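Local coordinates for protein lactoylglutathione lyase (Pseudomonas aeruginosa, PDB 4MTS) that belongs to the glyoxalase, bleomycin-resistance and dioxygenase superfamily and forms a two-subunit assembly that holds zinc and nickel ions at sites shared between its chains, at residues I3-L8 and A54-H59; D25-R30 and Y46-A51; D81-C86 and R98-M103; V109-E114 and V121-K126. One frame throughout, in Å; residues are numbered along the deposited sequence. Where two conformers were deposited one is given.

From the N terminus, strand 2-9 meets strand 54-60 in interaction 1, closing a loop of 45 residues. Interaction 2 falls within that loop, joining the start of strand 27-34 to the turn after strand 39-45; the two touch where A54 CB meets L29 CD1 at 3.8 Å, and both reach the four-stranded sheet. Interactions 3 and 4 follow in series, and none of the four cross. Interaction 3 joins helix 82-91 to the corner at R98-A100, and interaction 4 pairs the hairpin 109-114/120-125 of the second sheet. These last two also touch, with centres about 6 Å apart. Interactions 1 and 4 each supply metal ligands and reach the second subunit.

Interaction 1: I3-L8 and A54-H59; sequences ILHSML and ALELTH. With ZN (zinc ion), chain F.
A zinc site rests on the parallel strand pair that carries H5 and E56, whose side chains stand side by side and point the same way from one face of the sheet. Strands 2-9 and 54-60 are neighbours in the mixed four-stranded sheet of this glyoxalase-superfamily fold. H5 NE2 binds the zinc ion at 2.0 Å, with CG held between the backbone N and the carbonyl carbon (chi1 57°). E56 runs extended beyond CG and turns its carboxylate plane 88° from the imidazole. Its OE1 lies 3.1 Å from H5 NE2, but that nitrogen binds the metal and has no hydrogen to share. E56 OE1 is also 3.0 Å from the zinc ion, longer than a normal ligand bond, and the clearer link runs through water 1. This water sits 1.9 Å from the zinc ion and donates to E56 OE1 at 2.7 Å. H74 and E122 of the second subunit also bind the metal, and F43 meets the H5 ring edge-to-face. Below the site the backbone of E56 bonds to both neighbours of M7: E56 N donates to S6 O at 2.8 Å, almost straight at 175°, and E56 O accepts from L8 N. On the other face L8 and L55 cross at about a right angle, CD1 to CD1, 3.9 Å apart. Beside the carboxylate, M7 CG touches E56 OE1 at 3.4 Å.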
loop_
_atom_site.group_PDB
_atom_site.type_symbol
_atom_site.label_atom_id
_atom_site.label_comp_id
_atom_site.label_asym_id
_atom_site.label_seq_id
_atom_site.Cartn_x
_atom_site.Cartn_y
_atom_site.Cartn_z
ATOM N N ILE A 3 7.439 -4.120 6.912
ATOM C CA ILE A 3 6.337 -3.275 6.432
ATOM C C ILE A 3 5.127 -3.607 7.307
ATOM O O ILE A 3 4.753 -4.771 7.447
ATOM C CB ILE A 3 6.053 -3.535 4.921
ATOM C CG1 ILE A 3 7.265 -3.059 4.090
ATOM C CG2 ILE A 3 4.769 -2.796 4.479
ATOM C CD1 ILE A 3 7.213 -3.403 2.566
ATOM N N LEU A 4 4.491 -2.580 7.873
ATOM C CA LEU A 4 3.360 -2.785 8.788
ATOM C C LEU A 4 2.003 -2.640 8.089
ATOM O O LEU A 4 1.118 -3.463 8.330
ATOM C CB LEU A 4 3.420 -1.808 9.959
ATOM C CG LEU A 4 4.606 -1.983 10.921
ATOM C CD1 LEU A 4 4.646 -0.848 11.880
ATOM C CD2 LEU A 4 4.484 -3.261 11.697
ATOM N N HIS A 5 1.820 -1.578 7.278
ATOM C CA HIS A 5 0.531 -1.372 6.613
ATOM C C HIS A 5 0.606 -0.303 5.553
ATOM O O HIS A 5 1.572 0.447 5.489
ATOM C CB HIS A 5 -0.620 -1.001 7.620
ATOM C CG HIS A 5 -0.367 0.219 8.467
ATOM N ND1 HIS A 5 0.103 0.099 9.771
ATOM C CD2 HIS A 5 -0.566 1.533 8.204
ATOM C CE1 HIS A 5 0.195 1.332 10.243
ATOM N NE2 HIS A 5 -0.207 2.224 9.356
ATOM N N SER A 6 -0.390 -0.303 4.673
ATOM C CA SER A 6 -0.588 0.734 3.662
ATOM C C SER A 6 -1.912 1.354 4.091
ATOM O O SER A 6 -2.865 0.610 4.400
ATOM C CB SER A 6 -0.776 0.100 2.290
ATOM O OG SER A 6 -1.027 1.109 1.332
ATOM N N MET A 7 -1.989 2.678 4.095
ATOM C CA MET A 7 -3.211 3.384 4.512
ATOM C C MET A 7 -3.892 4.082 3.358
ATOM O O MET A 7 -3.238 4.771 2.602
ATOM C CB MET A 7 -2.914 4.377 5.664
ATOM C CG MET A 7 -4.217 5.000 6.251
ATOM S SD MET A 7 -4.894 6.413 5.348
ATOM C CE MET A 7 -4.035 7.713 6.156
ATOM N N LEU A 8 -5.225 3.927 3.253
ATOM C CA LEU A 8 -6.069 4.560 2.250
ATOM C C LEU A 8 -7.232 5.273 2.936
ATOM O O LEU A 8 -7.798 4.733 3.869
ATOM C CB LEU A 8 -6.662 3.517 1.286
ATOM C CG LEU A 8 -5.660 2.659 0.458
ATOM C CD1 LEU A 8 -6.389 1.654 -0.333
ATOM C CD2 LEU A 8 -4.752 3.517 -0.450
ATOM N N ALA A 54 -0.827 -5.211 6.861
ATOM C CA ALA A 54 -2.275 -5.090 6.760
ATOM C C ALA A 54 -2.628 -3.866 5.935
ATOM O O ALA A 54 -1.745 -3.076 5.545
ATOM C CB ALA A 54 -2.854 -4.952 8.157
ATOM N N LEU A 55 -3.923 -3.758 5.590
ATOM C CA LEU A 55 -4.469 -2.600 4.909
ATOM C C LEU A 55 -5.193 -1.743 5.950
ATOM O O LEU A 55 -6.074 -2.234 6.661
ATOM C CB LEU A 55 -5.467 -3.020 3.798
ATOM C CG LEU A 55 -6.230 -1.840 3.151
ATOM C CD1 LEU A 55 -5.249 -0.851 2.418
ATOM C CD2 LEU A 55 -7.279 -2.365 2.180
ATOM N N GLU A 56 -4.817 -0.462 6.049
ATOM C CA GLU A 56 -5.483 0.436 6.989
ATOM C C GLU A 56 -6.436 1.314 6.194
ATOM O O GLU A 56 -6.011 1.989 5.262
ATOM C CB GLU A 56 -4.456 1.331 7.694
ATOM C CG GLU A 56 -5.162 2.227 8.710
ATOM C CD GLU A 56 -4.271 3.233 9.386
ATOM O OE1 GLU A 56 -3.096 3.370 8.970
ATOM O OE2 GLU A 56 -4.733 3.843 10.376
ATOM N N LEU A 57 -7.697 1.393 6.629
ATOM C CA LEU A 57 -8.700 2.254 6.011
ATOM C C LEU A 57 -9.040 3.353 7.012
ATOM O O LEU A 57 -9.272 3.051 8.182
ATOM C CB LEU A 57 -9.960 1.437 5.678
ATOM C CG LEU A 57 -9.770 0.219 4.765
ATOM C CD1 LEU A 57 -11.095 -0.571 4.651
ATOM C CD2 LEU A 57 -9.267 0.645 3.355
ATOM N N THR A 58 -9.034 4.610 6.559
ATOM C CA THR A 58 -9.313 5.779 7.405
ATOM C C THR A 58 -10.553 6.504 6.888
ATOM O O THR A 58 -10.705 6.678 5.675
ATOM C CB THR A 58 -8.111 6.754 7.443
ATOM O OG1 THR A 58 -6.930 6.064 7.842
ATOM C CG2 THR A 58 -8.340 7.928 8.385
ATOM N N HIS A 59 -11.425 6.929 7.798
ATOM C CA HIS A 59 -12.610 7.671 7.410
ATOM C C HIS A 59 -12.734 8.859 8.341
ATOM O O HIS A 59 -12.830 8.670 9.547
ATOM C CB HIS A 59 -13.869 6.761 7.479
ATOM C CG HIS A 59 -15.138 7.511 7.278
ATOM N ND1 HIS A 59 -16.111 7.544 8.264
ATOM C CD2 HIS A 59 -15.524 8.309 6.253
ATOM C CE1 HIS A 59 -17.082 8.310 7.789
ATOM N NE2 HIS A 59 -16.772 8.814 6.602
HETATM ZN ZN ZN F . -0.307 4.229 9.605
HETATM O O HOH W 1 -1.710 4.878 10.710
#

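Interaction 2: D25-R30 and Y46-A51; sequences DMRLLR and YQDERA
R30 and E49 form a side-on, two-nitrogen salt bridge at the start of strand 27-34, where L29 and R30 both face F43 in a classic beta bulge. R30 CG is anti to the backbone N (chi1 174°), and the chain then bends at chi3, which places NE beside E49 OE1. R30 NE donates to E49 OE1 at 2.8 Å and R30 NH2 to E49 OE2 at 2.7 Å, each oxygen using its syn lone pair. The guanidinium and carboxylate planes are only 11° apart, so both bonds lie close to one plane and fix the rotation of the two groups. A second salt bridge, from R27 NH2 to D48 OD1 at 2.8 Å, is held by a single bond. Here the planes are turned 64° apart and the oxygen is met nearly along its C-O axis. Between the two bridges lies L29: its CD1 touches Q47 O at 3.5 Å and, more loosely, E49 CG, while its CD2 lies over one face of the R27 guanidinium. At the other end M26 CG lies over one face of the Y46 ring, offset toward the rim, 3.8 Å from its centroid, a CH-pi contact; M26 SD, oblique and farther off, adds a Met-aromatic one.

In the next shell F43 makes a cation-pi contact with R30, and the D25 side chain turns to R88 in a salt bridge. Within the loop A51 N donates to D48 O at 2.9 Å. Y46 OH is hydrogen-bonded to L24 O, and the ring edge meets D25 O, with Y46 CE1 3.5 Å away.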
loop_
_atom_site.group_PDB
_atom_site.type_symbol
_atom_site.label_atom_id
_atom_site.label_comp_id
_atom_site.label_asym_id
_atom_site.label_seq_id
_atom_site.Cartn_x
_atom_site.Cartn_y
_atom_site.Cartn_z
ATOM N N ASP A 25 -12.590 -11.695 1.433
ATOM C CA ASP A 25 -12.334 -12.606 2.545
ATOM C C ASP A 25 -11.273 -12.143 3.535
ATOM O O ASP A 25 -10.687 -12.951 4.235
ATOM C CB ASP A 25 -12.116 -14.066 2.092
ATOM C CG ASP A 25 -13.331 -14.628 1.370
ATOM O OD1 ASP A 25 -14.467 -14.445 1.876
ATOM O OD2 ASP A 25 -13.159 -15.185 0.282
ATOM N N MET A 26 -11.047 -10.822 3.632
ATOM C CA MET A 26 -10.154 -10.342 4.674
ATOM C C MET A 26 -10.975 -10.340 5.969
ATOM O O MET A 26 -12.205 -10.430 5.923
ATOM C CB MET A 26 -9.745 -8.882 4.408
ATOM C CG MET A 26 -8.685 -8.785 3.332
ATOM S SD MET A 26 -8.139 -7.083 3.191
ATOM C CE MET A 26 -7.151 -7.213 1.642
ATOM N N ARG A 27 -10.304 -10.192 7.102
ATOM C CA ARG A 27 -11.032 -10.029 8.350
ATOM C C ARG A 27 -10.712 -8.676 8.945
ATOM O O ARG A 27 -9.699 -8.076 8.587
ATOM C CB ARG A 27 -10.823 -11.182 9.341
ATOM C CG ARG A 27 -9.423 -11.339 9.875
ATOM C CD ARG A 27 -9.282 -12.621 10.711
ATOM N NE ARG A 27 -7.870 -13.005 10.807
ATOM C CZ ARG A 27 -7.062 -12.688 11.816
ATOM N NH1 ARG A 27 -7.525 -12.020 12.864
ATOM N NH2 ARG A 27 -5.791 -13.049 11.790
ATOM N N LEU A 28 -11.617 -8.167 9.789
ATOM C CA LEU A 28 -11.354 -6.908 10.479
ATOM C C LEU A 28 -10.421 -7.252 11.639
ATOM O O LEU A 28 -10.791 -7.988 12.576
ATOM C CB LEU A 28 -12.673 -6.305 10.985
ATOM C CG LEU A 28 -12.514 -4.973 11.725
ATOM C CD1 LEU A 28 -12.005 -3.892 10.782
ATOM C CD2 LEU A 28 -13.860 -4.529 12.371
ATOM N N LEU A 29 -9.188 -6.753 11.566
ATOM C CA LEU A 29 -8.166 -7.023 12.576
ATOM C C LEU A 29 -8.327 -6.153 13.797
ATOM O O LEU A 29 -8.193 -6.641 14.923
ATOM C CB LEU A 29 -6.730 -6.879 11.975
ATOM C CG LEU A 29 -6.459 -7.729 10.712
ATOM C CD1 LEU A 29 -5.113 -7.352 10.033
ATOM C CD2 LEU A 29 -6.491 -9.212 11.020
ATOM N N ARG A 30 -8.650 -4.876 13.588
ATOM C CA ARG A 30 -8.758 -3.860 14.617
ATOM C C ARG A 30 -9.563 -2.682 14.043
ATOM O O ARG A 30 -9.370 -2.280 12.894
ATOM C CB ARG A 30 -7.287 -3.414 14.960
ATOM C CG ARG A 30 -7.118 -2.246 15.935
ATOM C CD ARG A 30 -5.720 -2.184 16.527
ATOM N NE ARG A 30 -4.660 -2.061 15.507
ATOM C CZ ARG A 30 -3.899 -0.986 15.348
ATOM N NH1 ARG A 30 -4.075 0.079 16.119
ATOM N NH2 ARG A 30 -2.958 -0.965 14.411
ATOM N N TYR A 46 -5.356 -10.669 6.364
ATOM C CA TYR A 46 -5.486 -12.124 6.411
ATOM C C TYR A 46 -4.799 -12.752 7.592
ATOM O O TYR A 46 -5.133 -13.875 7.964
ATOM C CB TYR A 46 -4.945 -12.748 5.098
ATOM C CG TYR A 46 -5.693 -12.275 3.876
ATOM C CD1 TYR A 46 -7.002 -12.670 3.646
ATOM C CD2 TYR A 46 -5.106 -11.399 2.966
ATOM C CE1 TYR A 46 -7.697 -12.251 2.513
ATOM C CE2 TYR A 46 -5.811 -10.937 1.846
ATOM C CZ TYR A 46 -7.109 -11.363 1.627
ATOM O OH TYR A 46 -7.830 -10.933 0.533
ATOM N N GLN A 47 -3.798 -12.075 8.137
ATOM C CA GLN A 47 -3.033 -12.544 9.279
ATOM C C GLN A 47 -2.983 -11.450 10.313
ATOM O O GLN A 47 -3.215 -10.281 10.002
ATOM C CB GLN A 47 -1.599 -12.912 8.863
ATOM C CG GLN A 47 -1.498 -14.055 7.870
ATOM C CD GLN A 47 -0.117 -14.088 7.299
ATOM O OE1 GLN A 47 0.834 -14.527 7.946
ATOM N NE2 GLN A 47 0.038 -13.547 6.100
ATOM N N ASP A 48 -2.658 -11.819 11.542
ATOM C CA ASP A 48 -2.552 -10.865 12.632
ATOM C C ASP A 48 -1.574 -9.748 12.246
ATOM O O ASP A 48 -0.586 -10.006 11.544
ATOM C CB ASP A 48 -2.041 -11.606 13.881
ATOM C CG ASP A 48 -3.064 -12.488 14.591
ATOM O OD1 ASP A 48 -4.117 -12.809 13.974
ATOM O OD2 ASP A 48 -2.811 -12.868 15.758
ATOM N N GLU A 49 -1.838 -8.517 12.701
ATOM C CA GLU A 49 -0.937 -7.388 12.427
ATOM C C GLU A 49 0.494 -7.667 12.891
ATOM O O GLU A 49 1.432 -7.125 12.308
ATOM C CB GLU A 49 -1.426 -6.109 13.105
ATOM C CG GLU A 49 -2.540 -5.413 12.353
ATOM C CD GLU A 49 -2.997 -4.195 13.118
ATOM O OE1 GLU A 49 -3.825 -4.357 14.044
ATOM O OE2 GLU A 49 -2.434 -3.103 12.876
ATOM N N ARG A 50 0.668 -8.485 13.958
ATOM C CA ARG A 50 1.992 -8.833 14.471
ATOM C C ARG A 50 2.798 -9.678 13.483
ATOM O O ARG A 50 4.025 -9.676 13.536
ATOM C CB ARG A 50 1.851 -9.632 15.792
ATOM C CG ARG A 50 1.698 -8.735 17.010
ATOM C CD ARG A 50 1.256 -9.516 18.235
ATOM N NE ARG A 50 1.381 -8.722 19.461
ATOM C CZ ARG A 50 2.462 -8.701 20.237
ATOM N NH1 ARG A 50 3.527 -9.430 19.924
ATOM N NH2 ARG A 50 2.486 -7.950 21.330
ATOM N N ALA A 51 2.102 -10.400 12.600
ATOM C CA ALA A 51 2.663 -11.372 11.662
ATOM C C ALA A 51 2.822 -10.879 10.221
ATOM O O ALA A 51 3.616 -11.461 9.448
ATOM C CB ALA A 51 1.790 -12.614 11.668
#

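Interaction 3: D81-C86 and R98-M103; sequences DAAVTC and REAGLM
E99 extends toward C86 and A83 with its CG anti to the backbone N (chi1 174°) and its chain bent at chi2 (58°). These torsions put CD beside the helix, and the carboxylate oxygens touch it. OE1 of E99 meets C86 CB at 3.5 Å, and OE2 of E99 approaches A83 CA at 3.9 Å. C86 keeps SG anti to its carbonyl carbon (chi1 -73°), which sets SG 3.9 Å from A100 N.

The contact is the first turn of helix 82-91 pressed on the corner where the chain leaves strand 95-99 for strand 101-102. D81 is the N-cap of that helix: its OD1 accepts from V84 N at 3.1 Å, with the donor well above the carboxylate plane. A100 CB points into the turn and meets A83 N at 3.4 Å, then A82 CB at 3.7 Å. No hydrogen bond joins the two segments directly, and A100 N is buried with no partner in the model. Water 2 makes the bridge instead, donating to A83 O and to E99 OE2, the latter at 2.6 Å. The other oxygen, E99 OE1, forms a salt bridge with R90, farther along the same helix. Within 98-103, R98 NH2 donates to L102 O at 2.8 Å, from above the carbonyl plane.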
loop_
_atom_site.group_PDB
_atom_site.type_symbol
_atom_site.label_atom_id
_atom_site.label_comp_id
_atom_site.label_asym_id
_atom_site.label_seq_id
_atom_site.Cartn_x
_atom_site.Cartn_y
_atom_site.Cartn_z
ATOM N N ASP A 81 -7.471 -18.832 -7.280
ATOM C CA ASP A 81 -8.042 -18.813 -8.620
ATOM C C ASP A 81 -8.619 -17.438 -8.863
ATOM O O ASP A 81 -9.650 -17.099 -8.290
ATOM C CB ASP A 81 -9.186 -19.857 -8.684
ATOM C CG ASP A 81 -9.704 -20.167 -10.067
ATOM O OD1 ASP A 81 -9.983 -19.218 -10.827
ATOM O OD2 ASP A 81 -9.882 -21.357 -10.369
ATOM N N ALA A 82 -7.976 -16.655 -9.735
ATOM C CA ALA A 82 -8.403 -15.302 -10.061
ATOM C C ALA A 82 -9.776 -15.224 -10.724
ATOM O O ALA A 82 -10.538 -14.318 -10.400
ATOM C CB ALA A 82 -7.345 -14.607 -10.903
ATOM N N ALA A 83 -10.126 -16.186 -11.610
ATOM C CA ALA A 83 -11.455 -16.181 -12.246
ATOM C C ALA A 83 -12.560 -16.357 -11.192
ATOM O O ALA A 83 -13.596 -15.712 -11.289
ATOM C CB ALA A 83 -11.557 -17.282 -13.299
ATOM N N VAL A 84 -12.311 -17.209 -10.194
ATOM C CA VAL A 84 -13.262 -17.467 -9.096
ATOM C C VAL A 84 -13.434 -16.195 -8.222
ATOM O O VAL A 84 -14.562 -15.796 -7.928
ATOM C CB VAL A 84 -12.861 -18.717 -8.282
ATOM C CG1 VAL A 84 -13.632 -18.794 -6.966
ATOM C CG2 VAL A 84 -13.075 -19.992 -9.106
ATOM N N THR A 85 -12.324 -15.551 -7.845
ATOM C CA THR A 85 -12.410 -14.302 -7.066
ATOM C C THR A 85 -13.159 -13.203 -7.853
ATOM O O THR A 85 -13.984 -12.507 -7.265
ATOM C CB THR A 85 -11.041 -13.909 -6.525
ATOM O OG1 THR A 85 -10.512 -15.052 -5.879
ATOM C CG2 THR A 85 -11.106 -12.757 -5.501
ATOM N N CYS A 86 -12.916 -13.080 -9.192
ATOM C CA CYS A 86 -13.617 -12.109 -10.036
ATOM C C CYS A 86 -15.109 -12.354 -10.047
ATOM O O CYS A 86 -15.886 -11.406 -9.965
ATOM C CB CYS A 86 -13.066 -12.134 -11.458
ATOM S SG CYS A 86 -11.435 -11.379 -11.621
ATOM N N ARG A 98 -10.574 -5.651 -15.037
ATOM C CA ARG A 98 -9.824 -6.540 -15.920
ATOM C C ARG A 98 -10.017 -7.948 -15.409
ATOM O O ARG A 98 -9.553 -8.279 -14.306
ATOM C CB ARG A 98 -8.321 -6.153 -15.999
ATOM C CG ARG A 98 -7.528 -7.040 -16.944
ATOM C CD ARG A 98 -6.031 -6.917 -16.762
ATOM N NE ARG A 98 -5.288 -7.579 -17.844
ATOM C CZ ARG A 98 -4.989 -8.878 -17.885
ATOM N NH1 ARG A 98 -5.388 -9.692 -16.913
ATOM N NH2 ARG A 98 -4.301 -9.373 -18.903
ATOM N N GLU A 99 -10.732 -8.783 -16.212
ATOM C CA GLU A 99 -11.035 -10.173 -15.925
ATOM C C GLU A 99 -9.753 -10.968 -15.938
ATOM O O GLU A 99 -8.849 -10.676 -16.727
ATOM C CB GLU A 99 -12.035 -10.742 -16.989
ATOM C CG GLU A 99 -12.335 -12.243 -16.888
ATOM C CD GLU A 99 -12.910 -12.710 -15.559
ATOM O OE1 GLU A 99 -13.613 -11.905 -14.906
ATOM O OE2 GLU A 99 -12.623 -13.858 -15.146
ATOM N N ALA A 100 -9.686 -11.981 -15.080
ATOM C CA ALA A 100 -8.598 -12.946 -14.970
ATOM C C ALA A 100 -8.144 -13.463 -16.344
ATOM O O ALA A 100 -8.967 -13.855 -17.187
ATOM C CB ALA A 100 -9.044 -14.114 -14.121
ATOM N N GLY A 101 -6.843 -13.406 -16.561
ATOM C CA GLY A 101 -6.212 -13.826 -17.806
ATOM C C GLY A 101 -4.726 -13.589 -17.734
ATOM O O GLY A 101 -4.251 -12.978 -16.774
ATOM N N LEU A 102 -3.969 -14.060 -18.735
ATOM C CA LEU A 102 -2.515 -13.860 -18.698
ATOM C C LEU A 102 -2.147 -12.393 -18.840
ATOM O O LEU A 102 -2.808 -11.668 -19.582
ATOM C CB LEU A 102 -1.774 -14.734 -19.731
ATOM C CG LEU A 102 -1.868 -16.265 -19.557
ATOM C CD1 LEU A 102 -1.049 -16.988 -20.625
ATOM C CD2 LEU A 102 -1.332 -16.718 -18.225
ATOM N N MET A 103 -1.137 -11.943 -18.062
ATOM C CA MET A 103 -0.623 -10.572 -18.090
ATOM C C MET A 103 -0.119 -10.293 -19.519
ATOM O O MET A 103 0.483 -11.180 -20.128
ATOM C CB MET A 103 0.527 -10.437 -17.066
ATOM C CG MET A 103 1.019 -9.018 -16.848
ATOM S SD MET A 103 2.418 -8.989 -15.694
ATOM C CE MET A 103 3.149 -7.409 -16.132
HETATM O O HOH W 2 -14.565 -14.793 -13.683
#

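Interaction 4: V109-E114 and V121-K126; sequences VIAFLE and VELIQK. With NI (nickel (II) ion), chain E.
E122 lies beside F112 on the non-hydrogen-bonded pair of an antiparallel beta hairpin, strands 109-114 and 120-125, and its side chain runs the same way as the ring. E122 CA sits over the face of the F112 ring, 4.1 Å from its centroid, in a CH-pi contact. CB of E122 comes 3.6 Å from F112 CE1. With CG anti to the backbone N (chi1 -179°), E122 CG lies 3.6 Å from F112 CZ and also touches I110 CG2. CD of E122 faces F112 CZ as well. OE2 of E122 meets F112 CZ at 3.2 Å, while OE1 binds the nickel ion at 2.1 Å. On either side are hydrogen-bonded pairs: A111 with L123, L123 N donating to A111 O at 2.8 Å, and L113 with V121. On the opposite face L123 CD1 touches L113 CG at 3.9 Å, the two chains crossing at about a right angle. Nearby, Q125 OE1 accepts from A82 N, tying the hairpin to helix 82-91. H74 of this chain and H5 and E56 of the second subunit also bind the nickel ion. OE2 of E122 hydrogen-bonds to a glycerol molecule. E122 OE2 stays 3.4 Å from the nickel ion, so the carboxylate is a one-oxygen ligand.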
loop_
_atom_site.group_PDB
_atom_site.type_symbol
_atom_site.label_atom_id
_atom_site.label_comp_id
_atom_site.label_asym_id
_atom_site.label_seq_id
_atom_site.Cartn_x
_atom_site.Cartn_y
_atom_site.Cartn_z
ATOM N N VAL A 109 -1.297 -15.171 -14.151
ATOM C CA VAL A 109 -2.738 -14.998 -14.281
ATOM C C VAL A 109 -3.072 -13.851 -13.305
ATOM O O VAL A 109 -2.780 -13.964 -12.113
ATOM C CB VAL A 109 -3.535 -16.299 -13.965
ATOM C CG1 VAL A 109 -5.048 -16.045 -13.974
ATOM C CG2 VAL A 109 -3.165 -17.428 -14.936
ATOM N N ILE A 110 -3.551 -12.720 -13.850
ATOM C CA ILE A 110 -3.855 -11.500 -13.098
ATOM C C ILE A 110 -5.275 -11.028 -13.412
ATOM O O ILE A 110 -5.801 -11.270 -14.502
ATOM C CB ILE A 110 -2.777 -10.388 -13.434
ATOM C CG1 ILE A 110 -1.354 -10.842 -12.975
ATOM C CG2 ILE A 110 -3.126 -9.023 -12.812
ATOM C CD1 ILE A 110 -0.235 -9.980 -13.384
ATOM N N ALA A 111 -5.862 -10.298 -12.468
ATOM C CA ALA A 111 -7.159 -9.660 -12.623
ATOM C C ALA A 111 -7.085 -8.352 -11.832
ATOM O O ALA A 111 -6.206 -8.185 -10.979
ATOM C CB ALA A 111 -8.253 -10.543 -12.027
ATOM N N PHE A 112 -8.002 -7.453 -12.102
ATOM C CA PHE A 112 -8.104 -6.211 -11.375
ATOM C C PHE A 112 -9.508 -5.953 -10.941
ATOM O O PHE A 112 -10.455 -6.078 -11.742
ATOM C CB PHE A 112 -7.606 -5.023 -12.194
ATOM C CG PHE A 112 -6.125 -4.783 -12.036
ATOM C CD1 PHE A 112 -5.645 -3.919 -11.057
ATOM C CD2 PHE A 112 -5.213 -5.404 -12.877
ATOM C CE1 PHE A 112 -4.280 -3.651 -10.951
ATOM C CE2 PHE A 112 -3.842 -5.156 -12.752
ATOM C CZ PHE A 112 -3.389 -4.288 -11.784
ATOM N N LEU A 113 -9.638 -5.536 -9.686
ATOM C CA LEU A 113 -10.937 -5.141 -9.138
ATOM C C LEU A 113 -10.821 -3.687 -8.761
ATOM O O LEU A 113 -9.704 -3.163 -8.618
ATOM C CB LEU A 113 -11.245 -5.930 -7.837
ATOM C CG LEU A 113 -11.102 -7.460 -7.810
ATOM C CD1 LEU A 113 -11.525 -8.014 -6.414
ATOM C CD2 LEU A 113 -11.957 -8.110 -8.914
ATOM N N GLU A 114 -11.972 -3.032 -8.530
ATOM C CA GLU A 114 -11.947 -1.720 -7.931
ATOM C C GLU A 114 -12.803 -1.802 -6.709
ATOM O O GLU A 114 -13.893 -2.385 -6.765
ATOM C CB GLU A 114 -12.428 -0.614 -8.841
ATOM C CG GLU A 114 -11.325 0.002 -9.671
ATOM C CD GLU A 114 -11.846 1.158 -10.504
ATOM O OE1 GLU A 114 -11.100 1.633 -11.391
ATOM O OE2 GLU A 114 -13.008 1.575 -10.286
ATOM N N VAL A 121 -7.359 -3.039 -6.958
ATOM C CA VAL A 121 -6.879 -4.241 -6.288
ATOM C C VAL A 121 -6.425 -5.205 -7.366
ATOM O O VAL A 121 -7.204 -5.589 -8.241
ATOM C CB VAL A 121 -7.942 -4.874 -5.337
ATOM C CG1 VAL A 121 -7.412 -6.160 -4.726
ATOM C CG2 VAL A 121 -8.366 -3.887 -4.250
ATOM N N GLU A 122 -5.151 -5.560 -7.320
ATOM C CA GLU A 122 -4.564 -6.489 -8.281
ATOM C C GLU A 122 -4.623 -7.888 -7.699
ATOM O O GLU A 122 -4.114 -8.147 -6.597
ATOM C CB GLU A 122 -3.104 -6.066 -8.536
ATOM C CG GLU A 122 -2.347 -6.936 -9.545
ATOM C CD GLU A 122 -0.987 -6.357 -9.872
ATOM O OE1 GLU A 122 -0.169 -6.217 -8.940
ATOM O OE2 GLU A 122 -0.779 -5.935 -11.033
ATOM N N LEU A 123 -5.230 -8.802 -8.440
ATOM C CA LEU A 123 -5.267 -10.213 -8.018
ATOM C C LEU A 123 -4.225 -10.990 -8.804
ATOM O O LEU A 123 -4.194 -10.898 -10.026
ATOM C CB LEU A 123 -6.662 -10.817 -8.263
ATOM C CG LEU A 123 -7.856 -10.066 -7.710
ATOM C CD1 LEU A 123 -9.164 -10.820 -8.041
ATOM C CD2 LEU A 123 -7.721 -9.810 -6.199
ATOM N N ILE A 124 -3.365 -11.727 -8.114
ATOM C CA ILE A 124 -2.308 -12.512 -8.765
ATOM C C ILE A 124 -2.484 -13.956 -8.363
ATOM O O ILE A 124 -2.414 -14.285 -7.181
ATOM C CB ILE A 124 -0.885 -11.974 -8.463
ATOM C CG1 ILE A 124 -0.797 -10.474 -8.818
ATOM C CG2 ILE A 124 0.176 -12.819 -9.253
ATOM C CD1 ILE A 124 0.604 -9.775 -8.543
ATOM N N GLN A 125 -2.781 -14.817 -9.333
ATOM C CA GLN A 125 -3.009 -16.234 -9.050
ATOM C C GLN A 125 -1.760 -16.946 -8.547
ATOM O O GLN A 125 -0.707 -16.853 -9.177
ATOM C CB GLN A 125 -3.566 -16.934 -10.301
ATOM C CG GLN A 125 -4.028 -18.369 -10.030
ATOM C CD GLN A 125 -4.992 -18.747 -11.107
ATOM O OE1 GLN A 125 -5.973 -18.041 -11.360
ATOM N NE2 GLN A 125 -4.691 -19.820 -11.813
ATOM N N LYS A 126 -1.889 -17.686 -7.433
ATOM C CA LYS A 126 -0.813 -18.450 -6.787
ATOM C C LYS A 126 -0.122 -19.391 -7.760
ATOM O O LYS A 126 -0.785 -20.035 -8.583
ATOM C CB LYS A 126 -1.346 -19.214 -5.565
ATOM C CG LYS A 126 -0.275 -19.504 -4.514
ATOM C CD LYS A 126 -0.866 -20.132 -3.260
ATOM C CE LYS A 126 0.179 -20.865 -2.455
ATOM N NZ LYS A 126 -0.392 -21.462 -1.217
HETATM NI NI NI E . 1.502 -4.933 -8.722
#